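Local coordinates for sugar ABC transporter substrate-binding protein, BlMnBP1 (PDB 6I5R) that binds mannobiose and probably delivers manno-oligosaccharides to an ABC transporter for uptake, at residues Gly17-Leu29 / Val116-Ile128. Residues are numbered along the deposited sequence; the frame is centred on the assembly and turned at random.
Sequences GNKTGITYPEIKL and VPYGETSEMEKVI. With ZN (zinc ion), chain H.
Tyr24 N donates an almost straight hydrogen bond to Tyr118 O (2.9 Å, 177°). CG lies anti to the backbone N (chi1 173°), which sets the ring beside Tyr118 and Met124. Tyr24 CB rests on Tyr118 O and Met124 SD. Met124 CE lies over one ring face, 3.6 Å from Tyr24 CD1, a CH-pi contact; SD adds an oblique Met-aromatic contact. Tyr24 CD2 touches Tyr118 CD1 at 3.9 Å, the ring planes nearly perpendicular. Val127 CG2 meets the ring edge at CE1. Tyr24 OH packs on Ile128 CG2 and donates to a water that donates to Val127 O.

Asn18 CB lies 3.7 Å from Val116 CG1. Its OD1 accepts from Thr20 N, an Asx turn, and Thr20 OG1; ND2 donates to Ile22 O and a water on Pro117 O. With an alanine here, Ile22 O and Thr20 N would probably lose their side-chain partner, freeing the turn to shift.

This is plain packing that ties the N-terminal loop before strand 38-44 (3-10 turn at 24-26) onto one lobe of the solute-binding protein fold. It lies along 116-119, helix 121-124 and the residues just after. Lys342 of helix 331-346 (cation-pi) and Ile143 of strand 139-155 also meet Tyr24.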
loop_
_atom_site.group_PDB
_atom_site.type_symbol
_atom_site.label_atom_id
_atom_site.label_comp_id
_atom_site.label_asym_id
_atom_site.label_seq_id
_atom_site.Cartn_x
_atom_site.Cartn_y
_atom_site.Cartn_z
ATOM N N GLY A 17 -22.150 5.679 -14.027
ATOM C CA GLY A 17 -22.075 6.439 -12.797
ATOM C C GLY A 17 -21.698 7.899 -13.027
ATOM O O GLY A 17 -21.973 8.757 -12.189
ATOM N N ASN A 18 -21.085 8.176 -14.175
ATOM C CA ASN A 18 -20.599 9.520 -14.490
ATOM C C ASN A 18 -21.764 10.368 -14.984
ATOM O O ASN A 18 -22.342 10.086 -16.047
ATOM C CB ASN A 18 -19.479 9.451 -15.528
ATOM C CG ASN A 18 -18.806 10.817 -15.772
ATOM O OD1 ASN A 18 -19.337 11.882 -15.410
ATOM N ND2 ASN A 18 -17.649 10.782 -16.437
ATOM N N LYS A 19 -22.146 11.379 -14.195
ATOM C CA LYS A 19 -23.239 12.263 -14.582
ATOM C C LYS A 19 -22.775 13.445 -15.411
ATOM O O LYS A 19 -23.625 14.141 -15.988
ATOM C CB LYS A 19 -23.974 12.834 -13.355
ATOM C CG LYS A 19 -24.565 11.820 -12.433
ATOM C CD LYS A 19 -25.186 12.469 -11.187
ATOM C CE LYS A 19 -25.763 11.357 -10.327
ATOM N NZ LYS A 19 -26.041 11.714 -8.909
ATOM N N THR A 20 -21.468 13.681 -15.495
ATOM C CA THR A 20 -20.948 14.937 -16.031
ATOM C C THR A 20 -20.865 14.969 -17.549
ATOM O O THR A 20 -20.808 16.052 -18.116
ATOM C CB THR A 20 -19.538 15.236 -15.497
ATOM O OG1 THR A 20 -18.574 14.326 -16.074
ATOM C CG2 THR A 20 -19.533 15.121 -13.989
ATOM N N GLY A 21 -20.794 13.832 -18.220
ATOM C CA GLY A 21 -20.533 13.835 -19.649
ATOM C C GLY A 21 -19.084 14.035 -20.035
ATOM O O GLY A 21 -18.778 14.141 -21.239
ATOM N N ILE A 22 -18.181 14.062 -19.060
ATOM C CA ILE A 22 -16.770 14.391 -19.266
ATOM C C ILE A 22 -15.917 13.261 -18.689
ATOM O O ILE A 22 -16.080 12.885 -17.519
ATOM C CB ILE A 22 -16.407 15.723 -18.590
ATOM C CG1 ILE A 22 -17.414 16.813 -18.932
ATOM C CG2 ILE A 22 -15.006 16.173 -18.979
ATOM C CD1 ILE A 22 -17.323 18.029 -17.994
ATOM N N THR A 23 -15.002 12.738 -19.493
ATOM C CA THR A 23 -14.056 11.772 -18.960
ATOM C C THR A 23 -12.814 12.500 -18.491
ATOM O O THR A 23 -12.546 13.638 -18.873
ATOM C CB THR A 23 -13.677 10.684 -19.976
ATOM O OG1 THR A 23 -13.077 11.260 -21.137
ATOM C CG2 THR A 23 -14.917 9.858 -20.353
ATOM N N TYR A 24 -12.040 11.816 -17.656
ATOM C CA TYR A 24 -10.831 12.418 -17.099
ATOM C C TYR A 24 -9.856 12.937 -18.151
ATOM O O TYR A 24 -9.338 14.056 -17.980
ATOM C CB TYR A 24 -10.181 11.374 -16.182
ATOM C CG TYR A 24 -8.826 11.715 -15.625
ATOM C CD1 TYR A 24 -7.677 11.579 -16.391
ATOM C CD2 TYR A 24 -8.695 12.099 -14.303
ATOM C CE1 TYR A 24 -6.441 11.865 -15.864
ATOM C CE2 TYR A 24 -7.461 12.377 -13.766
ATOM C CZ TYR A 24 -6.339 12.276 -14.543
ATOM O OH TYR A 24 -5.108 12.574 -13.990
ATOM N N PRO A 25 -9.538 12.211 -19.221
ATOM C CA PRO A 25 -8.599 12.766 -20.219
ATOM C C PRO A 25 -9.109 14.049 -20.884
ATOM O O PRO A 25 -8.297 14.820 -21.427
ATOM C CB PRO A 25 -8.431 11.619 -21.235
ATOM C CG PRO A 25 -8.848 10.352 -20.470
ATOM C CD PRO A 25 -9.952 10.826 -19.541
ATOM N N GLU A 26 -10.430 14.280 -20.865
ATOM C CA GLU A 26 -11.089 15.402 -21.530
ATOM C C GLU A 26 -11.016 16.686 -20.717
ATOM O O GLU A 26 -11.348 17.760 -21.239
ATOM C CB GLU A 26 -12.541 15.022 -21.822
ATOM C CG GLU A 26 -12.733 13.980 -22.955
ATOM C CD GLU A 26 -14.189 13.580 -23.189
ATOM O OE1 GLU A 26 -14.941 13.439 -22.195
ATOM O OE2 GLU A 26 -14.602 13.405 -24.375
ATOM N N ILE A 27 -10.553 16.605 -19.464
ATOM C CA ILE A 27 -10.430 17.782 -18.612
ATOM C C ILE A 27 -9.168 18.532 -19.001
ATOM O O ILE A 27 -8.070 17.959 -18.988
ATOM C CB ILE A 27 -10.396 17.371 -17.128
ATOM C CG1 ILE A 27 -11.708 16.709 -16.731
ATOM C CG2 ILE A 27 -10.120 18.564 -16.233
ATOM C CD1 ILE A 27 -11.671 16.178 -15.353
ATOM N N LYS A 28 -9.317 19.828 -19.271
ATOM C CA LYS A 28 -8.197 20.743 -19.460
ATOM C C LYS A 28 -8.032 21.562 -18.193
ATOM O O LYS A 28 -8.760 22.547 -17.989
ATOM C CB LYS A 28 -8.485 21.634 -20.662
ATOM C CG LYS A 28 -8.712 20.917 -22.051
ATOM C CD LYS A 28 -9.334 21.950 -23.056
ATOM C CE LYS A 28 -9.218 21.414 -24.482
ATOM N NZ LYS A 28 -10.005 22.220 -25.481
ATOM N N LEU A 29 -7.114 21.142 -17.324
ATOM C CA LEU A 29 -6.931 21.843 -16.058
ATOM C C LEU A 29 -6.637 23.340 -16.260
ATOM O O LEU A 29 -5.706 23.723 -16.994
ATOM C CB LEU A 29 -5.812 21.206 -15.245
ATOM C CG LEU A 29 -6.108 19.889 -14.623
ATOM C CD1 LEU A 29 -4.824 19.317 -13.969
ATOM C CD2 LEU A 29 -7.220 20.002 -13.576
ATOM N N VAL A 116 -17.649 6.838 -9.565
ATOM C CA VAL A 116 -17.754 7.386 -10.923
ATOM C C VAL A 116 -16.643 6.801 -11.786
ATOM O O VAL A 116 -15.470 6.869 -11.401
ATOM C CB VAL A 116 -17.649 8.907 -10.889
ATOM C CG1 VAL A 116 -17.724 9.479 -12.316
ATOM C CG2 VAL A 116 -18.719 9.505 -9.992
ATOM N N PRO A 117 -16.940 6.271 -12.967
ATOM C CA PRO A 117 -15.849 5.863 -13.865
ATOM C C PRO A 117 -15.142 7.097 -14.407
ATOM O O PRO A 117 -15.784 8.054 -14.840
ATOM C CB PRO A 117 -16.564 5.065 -14.971
ATOM C CG PRO A 117 -17.983 5.561 -14.950
ATOM C CD PRO A 117 -18.279 6.030 -13.544
ATOM N N TYR A 118 -13.809 7.093 -14.312
ATOM C CA TYR A 118 -13.004 8.158 -14.885
ATOM C C TYR A 118 -12.975 8.085 -16.404
ATOM O O TYR A 118 -12.712 9.100 -17.045
ATOM C CB TYR A 118 -11.554 8.089 -14.381
ATOM C CG TYR A 118 -11.401 8.493 -12.936
ATOM C CD1 TYR A 118 -11.347 9.831 -12.563
ATOM C CD2 TYR A 118 -11.291 7.534 -11.943
ATOM C CE1 TYR A 118 -11.209 10.196 -11.230
ATOM C CE2 TYR A 118 -11.198 7.883 -10.634
ATOM C CZ TYR A 118 -11.136 9.199 -10.267
ATOM O OH TYR A 118 -11.018 9.499 -8.930
ATOM N N GLY A 119 -13.212 6.917 -16.977
ATOM C CA GLY A 119 -13.051 6.712 -18.407
ATOM C C GLY A 119 -12.673 5.276 -18.711
ATOM O O GLY A 119 -12.326 4.505 -17.830
ATOM N N GLU A 120 -12.784 4.916 -19.993
ATOM C CA GLU A 120 -12.340 3.601 -20.432
ATOM C C GLU A 120 -10.915 3.388 -19.957
ATOM O O GLU A 120 -10.072 4.274 -20.096
ATOM C CB GLU A 120 -12.348 3.470 -21.958
ATOM C CG GLU A 120 -13.602 2.901 -22.614
ATOM C CD GLU A 120 -13.373 2.651 -24.107
ATOM O OE1 GLU A 120 -12.451 1.929 -24.490
ATOM O OE2 GLU A 120 -14.095 3.203 -24.934
ATOM N N THR A 121 -10.617 2.187 -19.462
ATOM C CA THR A 121 -9.261 1.920 -18.992
ATOM C C THR A 121 -8.240 2.074 -20.122
ATOM O O THR A 121 -7.144 2.619 -19.925
ATOM C CB THR A 121 -9.182 0.525 -18.380
ATOM O OG1 THR A 121 -10.162 0.399 -17.344
ATOM C CG2 THR A 121 -7.807 0.272 -17.794
ATOM N N SER A 122 -8.604 1.654 -21.329
ATOM C CA SER A 122 -7.659 1.777 -22.426
ATOM C C SER A 122 -7.325 3.231 -22.720
ATOM O O SER A 122 -6.209 3.522 -23.176
ATOM C CB SER A 122 -8.206 1.104 -23.674
ATOM O OG SER A 122 -9.401 1.707 -24.095
ATOM N N GLU A 123 -8.292 4.154 -22.521
ATOM C CA GLU A 123 -8.016 5.584 -22.665
ATOM C C GLU A 123 -7.240 6.120 -21.468
ATOM O O GLU A 123 -6.384 6.998 -21.624
ATOM C CB GLU A 123 -9.322 6.384 -22.863
ATOM C CG GLU A 123 -9.886 6.316 -24.299
ATOM C CD GLU A 123 -8.875 6.784 -25.350
ATOM O OE1 GLU A 123 -8.484 7.972 -25.334
ATOM O OE2 GLU A 123 -8.441 5.938 -26.167
ATOM N N MET A 124 -7.537 5.625 -20.259
ATOM C CA MET A 124 -6.855 6.124 -19.074
ATOM C C MET A 124 -5.375 5.753 -19.097
ATOM O O MET A 124 -4.524 6.542 -18.675
ATOM C CB MET A 124 -7.537 5.594 -17.816
ATOM C CG MET A 124 -8.959 6.120 -17.606
ATOM S SD MET A 124 -8.951 7.914 -17.353
ATOM C CE MET A 124 -8.061 8.044 -15.784
ATOM N N GLU A 125 -5.046 4.572 -19.610
ATOM C CA GLU A 125 -3.641 4.176 -19.600
ATOM C C GLU A 125 -2.788 5.101 -20.456
ATOM O O GLU A 125 -1.559 5.027 -20.383
ATOM C CB GLU A 125 -3.504 2.715 -20.044
ATOM C CG GLU A 125 -3.616 2.468 -21.515
ATOM C CD GLU A 125 -3.457 0.991 -21.879
ATOM O OE1 GLU A 125 -3.298 0.683 -23.095
ATOM O OE2 GLU A 125 -3.520 0.157 -20.949
ATOM N N LYS A 126 -3.406 5.950 -21.275
ATOM C CA LYS A 126 -2.660 6.952 -22.021
ATOM C C LYS A 126 -2.251 8.143 -21.156
ATOM O O LYS A 126 -1.371 8.908 -21.557
ATOM C CB LYS A 126 -3.486 7.460 -23.207
ATOM C CG LYS A 126 -3.975 6.357 -24.143
ATOM C CD LYS A 126 -4.709 6.876 -25.412
ATOM C CE LYS A 126 -5.208 5.686 -26.235
ATOM N NZ LYS A 126 -5.912 5.999 -27.498
ATOM N N VAL A 127 -2.836 8.317 -19.976
ATOM C CA VAL A 127 -2.617 9.540 -19.222
ATOM C C VAL A 127 -2.284 9.275 -17.763
ATOM O O VAL A 127 -1.823 10.174 -17.052
ATOM C CB VAL A 127 -3.846 10.466 -19.337
ATOM C CG1 VAL A 127 -4.006 10.902 -20.780
ATOM C CG2 VAL A 127 -5.087 9.775 -18.846
ATOM N N ILE A 128 -2.484 8.042 -17.298
ATOM C CA ILE A 128 -2.007 7.669 -15.976
ATOM C C ILE A 128 -1.380 6.285 -16.004
ATOM O O ILE A 128 -1.704 5.442 -16.845
ATOM C CB ILE A 128 -3.123 7.692 -14.906
ATOM C CG1 ILE A 128 -4.173 6.638 -15.218
ATOM C CG2 ILE A 128 -3.767 9.081 -14.800
ATOM C CD1 ILE A 128 -5.250 6.560 -14.131
HETATM ZN ZN ZN H . -12.952 2.013 -26.516
HETATM O O HOH W 1 -16.450 8.387 -17.591
HETATM O O HOH W 2 -2.995 12.279 -15.580
HETATM O O HOH W 3 -11.992 3.844 -26.882
HETATM O O HOH W 4 -14.001 3.079 -27.248
#